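PDB 5IHS: endoglucanase, glycoside hydrolase family 5 protein from Cytophaga hutchinsonii, which probably hydrolyses internal beta-1,4-glucosidic bonds of cellulose as a TIM-barrel enzyme, one of the periplasmic endoglucanases required for using crystalline cellulose. Local coordinates for residues A[252-260]-A[286-294]. Residues are numbered along the deposited sequence; the frame is centred on the assembly and turned at random. Where two conformers were deposited one is given.
Sequences CDASGNGNF and DKPETASAI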
ATOM      1  N   CYS A 252      -8.669  -9.282  10.369  1.00  8.13           N
ATOM      2  CA  CYS A 252      -9.687  -9.223  11.409  1.00  8.90           C
ATOM      3  C   CYS A 252     -10.863  -8.412  10.882  1.00  9.25           C
ATOM      4  O   CYS A 252     -10.998  -8.164   9.678  1.00  9.67           O
ATOM      5  CB  CYS A 252      -9.061  -8.645  12.683  1.00 10.80           C
ATOM      6  SG  CYS A 252      -8.315  -7.041  12.467  1.00 13.74           S
ATOM      7  N   ASP A 253     -11.746  -7.972  11.768  1.00 11.04           N
ATOM      8  CA  ASP A 253     -12.809  -7.156  11.202  1.00 13.27           C
ATOM      9  C   ASP A 253     -12.322  -5.721  10.927  1.00 11.03           C
ATOM     10  O   ASP A 253     -11.201  -5.309  11.267  1.00 11.47           O
ATOM     11  CB  ASP A 253     -14.113  -7.265  11.973  1.00 17.76           C
ATOM     12  CG  ASP A 253     -14.011  -6.707  13.320  1.00 21.14           C
ATOM     13  OD1 ASP A 253     -13.281  -5.711  13.459  1.00 23.27           O
ATOM     14  OD2 ASP A 253     -14.668  -7.255  14.239  1.00 22.06           O
ATOM     15  N   ALA A 254     -13.179  -4.976  10.240  1.00 11.06           N
ATOM     16  CA  ALA A 254     -12.791  -3.703   9.651  1.00 11.91           C
ATOM     17  C   ALA A 254     -12.462  -2.640  10.682  1.00 12.93           C
ATOM     18  O   ALA A 254     -11.842  -1.635  10.325  1.00 14.32           O
ATOM     19  CB  ALA A 254     -13.900  -3.212   8.720  1.00 12.83           C
ATOM     20  N   SER A 255     -12.852  -2.827  11.941  1.00 13.92           N
ATOM     21  CA  SER A 255     -12.476  -1.875  12.975  1.00 15.93           C
ATOM     22  C   SER A 255     -11.015  -1.990  13.378  1.00 16.40           C
ATOM     23  O   SER A 255     -10.520  -1.106  14.083  1.00 17.92           O
ATOM     24  CB  SER A 255     -13.326  -2.101  14.223  1.00 17.42           C
ATOM     25  OG  SER A 255     -12.987  -3.333  14.842  1.00 18.36           O
ATOM     26  N   GLY A 256     -10.323  -3.049  12.969  1.00 14.68           N
ATOM     27  CA  GLY A 256      -8.965  -3.292  13.406  1.00 14.43           C
ATOM     28  C   GLY A 256      -8.849  -4.079  14.693  1.00 13.79           C
ATOM     29  O   GLY A 256      -7.729  -4.366  15.131  1.00 13.20           O
ATOM     30  N   ASN A 257      -9.966  -4.442  15.315  1.00 14.08           N
ATOM     31  CA  ASN A 257      -9.940  -5.159  16.584  1.00 14.59           C
ATOM     32  C   ASN A 257     -11.112  -6.125  16.599  1.00 15.54           C
ATOM     33  O   ASN A 257     -12.235  -5.738  16.268  1.00 16.67           O
ATOM     34  CB  ASN A 257     -10.026  -4.179  17.765  1.00 14.55           C
ATOM     35  CG  ASN A 257      -9.578  -4.800  19.070  1.00 15.83           C
ATOM     36  OD1 ASN A 257      -8.555  -5.467  19.137  1.00 15.22           O
ATOM     37  ND2 ASN A 257     -10.355  -4.583  20.117  1.00 17.38           N
ATOM     38  N   GLY A 258     -10.837  -7.378  16.927  1.00 15.26           N
ATOM     39  CA  GLY A 258     -11.852  -8.407  17.019  1.00 14.76           C
ATOM     40  C   GLY A 258     -11.994  -9.232  15.744  1.00 13.83           C
ATOM     41  O   GLY A 258     -11.624  -8.818  14.644  1.00 13.28           O
ATOM     42  N   ASN A 259     -12.571 -10.427  15.890  0.55 14.55           N
ATOM     43  CA  ASN A 259     -12.900 -11.292  14.746  0.55 14.79           C
ATOM     44  C   ASN A 259     -11.663 -11.647  13.911  0.55 13.30           C
ATOM     45  O   ASN A 259     -11.678 -11.564  12.680  0.55 12.96           O
ATOM     46  CB  ASN A 259     -13.987 -10.681  13.846  0.55 16.03           C
ATOM     47  CG  ASN A 259     -15.385 -10.752  14.452  0.55 16.77           C
ATOM     48  OD1 ASN A 259     -15.991 -11.823  14.567  0.55 16.51           O
ATOM     49  ND2 ASN A 259     -15.920  -9.597  14.804  0.55 17.47           N
ATOM     50  N   PHE A 260     -10.585 -12.057  14.580  1.00 12.81           N
ATOM     51  CA  PHE A 260      -9.440 -12.607  13.859  1.00 11.58           C
ATOM     52  C   PHE A 260      -9.920 -13.776  13.009  1.00 10.68           C
ATOM     53  O   PHE A 260     -10.577 -14.694  13.509  1.00 11.59           O
ATOM     54  CB  PHE A 260      -8.383 -13.064  14.872  1.00 12.10           C
ATOM     55  CG  PHE A 260      -7.115 -13.634  14.250  1.00 11.44           C
ATOM     56  CD1 PHE A 260      -6.387 -12.932  13.287  1.00 11.30           C
ATOM     57  CD2 PHE A 260      -6.632 -14.864  14.676  1.00 12.26           C
ATOM     58  CE1 PHE A 260      -5.234 -13.471  12.742  1.00 11.40           C
ATOM     59  CE2 PHE A 260      -5.477 -15.399  14.139  1.00 12.28           C
ATOM     60  CZ  PHE A 260      -4.767 -14.695  13.178  1.00 11.73           C
ATOM     61  N   ASP A 286       2.333  -1.178  17.358  1.00  9.14           N
ATOM     62  CA  ASP A 286       2.311  -1.903  18.622  1.00  9.55           C
ATOM     63  C   ASP A 286       1.094  -1.548  19.467  1.00 10.80           C
ATOM     64  O   ASP A 286       1.083  -1.795  20.673  1.00 12.47           O
ATOM     65  CB  ASP A 286       3.616  -1.700  19.391  1.00 10.13           C
ATOM     66  CG  ASP A 286       3.726  -0.339  20.026  1.00 11.38           C
ATOM     67  OD1 ASP A 286       3.170   0.624  19.449  1.00 13.02           O
ATOM     68  OD2 ASP A 286       4.383  -0.240  21.091  1.00 11.19           O
ATOM     69  N   LYS A 287       0.065  -0.987  18.845  1.00 11.38           N
ATOM     70  CA  LYS A 287      -1.197  -0.731  19.523  1.00 13.37           C
ATOM     71  C   LYS A 287      -1.821  -2.061  19.950  1.00 12.75           C
ATOM     72  O   LYS A 287      -1.746  -3.045  19.207  1.00 12.82           O
ATOM     73  CB  LYS A 287      -2.122  -0.007  18.538  1.00 15.29           C
ATOM     74  CG  LYS A 287      -3.507   0.334  19.036  1.00 18.29           C
ATOM     75  CD  LYS A 287      -4.251   1.228  18.043  1.00 21.56           C
ATOM     76  CE  LYS A 287      -5.599   1.647  18.602  1.00 24.49           C
ATOM     77  NZ  LYS A 287      -6.370   2.483  17.650  1.00 26.50           N
ATOM     78  N   PRO A 288      -2.426  -2.143  21.157  1.00 13.32           N
ATOM     79  CA  PRO A 288      -3.012  -3.427  21.612  1.00 14.43           C
ATOM     80  C   PRO A 288      -4.367  -3.729  20.979  1.00 15.22           C
ATOM     81  O   PRO A 288      -5.418  -3.775  21.644  1.00 18.04           O
ATOM     82  CB  PRO A 288      -3.079  -3.236  23.134  1.00 14.52           C
ATOM     83  CG  PRO A 288      -3.212  -1.777  23.316  1.00 15.00           C
ATOM     84  CD  PRO A 288      -2.401  -1.140  22.235  1.00 14.04           C
ATOM     85  N   GLU A 289      -4.337  -3.962  19.663  1.00 14.23           N
ATOM     86  CA  GLU A 289      -5.505  -4.316  18.861  1.00 13.50           C
ATOM     87  C   GLU A 289      -5.135  -5.477  17.945  1.00 11.25           C
ATOM     88  O   GLU A 289      -3.964  -5.680  17.620  1.00 10.35           O
ATOM     89  CB  GLU A 289      -6.026  -3.130  18.006  1.00 15.46           C
ATOM     90  CG  GLU A 289      -5.136  -2.728  16.799  1.00 18.49           C
ATOM     91  CD  GLU A 289      -5.707  -1.584  15.939  1.00 21.97           C
ATOM     92  OE1 GLU A 289      -6.616  -0.859  16.395  1.00 23.27           O
ATOM     93  OE2 GLU A 289      -5.235  -1.403  14.795  1.00 22.85           O
ATOM     94  N   THR A 290      -6.153  -6.216  17.487  1.00 10.93           N
ATOM     95  CA  THR A 290      -5.923  -7.436  16.712  1.00 11.06           C
ATOM     96  C   THR A 290      -5.066  -7.190  15.476  1.00  9.81           C
ATOM     97  O   THR A 290      -4.250  -8.044  15.107  1.00 10.30           O
ATOM     98  CB  THR A 290      -7.269  -8.008  16.261  1.00 12.04           C
ATOM     99  OG1 THR A 290      -8.135  -8.132  17.390  1.00 13.58           O
ATOM    100  CG2 THR A 290      -7.092  -9.368  15.576  1.00 12.70           C
ATOM    101  N   ALA A 291      -5.291  -6.077  14.772  1.00  9.91           N
ATOM    102  CA  ALA A 291      -4.609  -5.862  13.496  1.00  9.48           C
ATOM    103  C   ALA A 291      -3.121  -5.601  13.656  1.00  9.05           C
ATOM    104  O   ALA A 291      -2.379  -5.763  12.684  1.00  9.62           O
ATOM    105  CB  ALA A 291      -5.246  -4.706  12.722  1.00 10.51           C
ATOM    106  N   SER A 292      -2.670  -5.173  14.827  1.00  8.75           N
ATOM    107  CA  SER A 292      -1.250  -4.914  15.003  1.00  8.43           C
ATOM    108  C   SER A 292      -0.465  -6.199  14.825  1.00  7.74           C
ATOM    109  O   SER A 292      -0.831  -7.243  15.360  1.00  8.25           O
ATOM    110  CB  SER A 292      -0.984  -4.369  16.390  1.00  9.14           C
ATOM    111  OG  SER A 292      -1.567  -3.090  16.517  1.00 10.65           O
ATOM    112  N   ALA A 293       0.649  -6.103  14.103  1.00  7.69           N
ATOM    113  CA  ALA A 293       1.495  -7.261  13.824  1.00  7.44           C
ATOM    114  C   ALA A 293       2.451  -7.603  14.964  1.00  7.24           C
ATOM    115  O   ALA A 293       2.958  -8.732  15.026  1.00  7.91           O
ATOM    116  CB  ALA A 293       2.320  -6.997  12.566  1.00  7.89           C
ATOM    117  N   ILE A 294       2.741  -6.636  15.832  1.00  7.55           N
ATOM    118  CA  ILE A 294       3.751  -6.792  16.870  1.00  8.08           C
ATOM    119  C   ILE A 294       3.153  -6.353  18.207  1.00  7.74           C
ATOM    120  O   ILE A 294       2.199  -5.577  18.257  1.00  8.03           O
ATOM    121  CB  ILE A 294       5.057  -6.031  16.515  1.00  8.58           C
ATOM    122  CG1 ILE A 294       4.791  -4.524  16.392  1.00 10.13           C
ATOM    123  CG2 ILE A 294       5.670  -6.615  15.242  1.00  9.34           C
ATOM    124  CD1 ILE A 294       5.993  -3.688  15.909  1.00 10.90           C
TER
HETATM  125  O   HOH W   1      -9.178  -0.791  16.535  1.00 43.34           O
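Thr290 pushes its two branches into the loop 252-260. Thr290 OG1 receives an almost straight bond from the backbone N of Gly258, 2.8 Å long at 177°. Thr290 CG2 goes the other way, anti to the backbone N, and packs on Cys252 CB at 3.6 Å, with Phe260 CB next to it. The side chain of Asn257 crosses that of Thr290 at about a right angle. Asn257 OD1 accepts from the backbone N of Thr290 at 3.0 Å, in the carbonyl plane and on a lone pair. One residue on, Ala291 N donates to Gly256 O at 3.0 Å. Ala291 CB meets Cys252 SG at 3.9 Å. Glu289 lays CG and CD against Gly256 O, and a water joins its OE1 to Ser255 O. Lys287 forms a salt bridge with the same carboxylate oxygen.

Behind this shell, Asp253 OD1 accepts from Ser255 N, which makes an Asx turn, and also from Ser255 OG. Asn259 ND2 holds the other carboxylate oxygen. Ser292 OG bonds to Lys287 O. Phe260 also touches Pro311 and Leu315. Gly256 to Gly258, at and just after the type I turn 253-256, thus dock on the type I turn 289-292. This joins the loops that follow strands 244-249 and 279-284, at the C-terminal ends of the TIM-barrel strands.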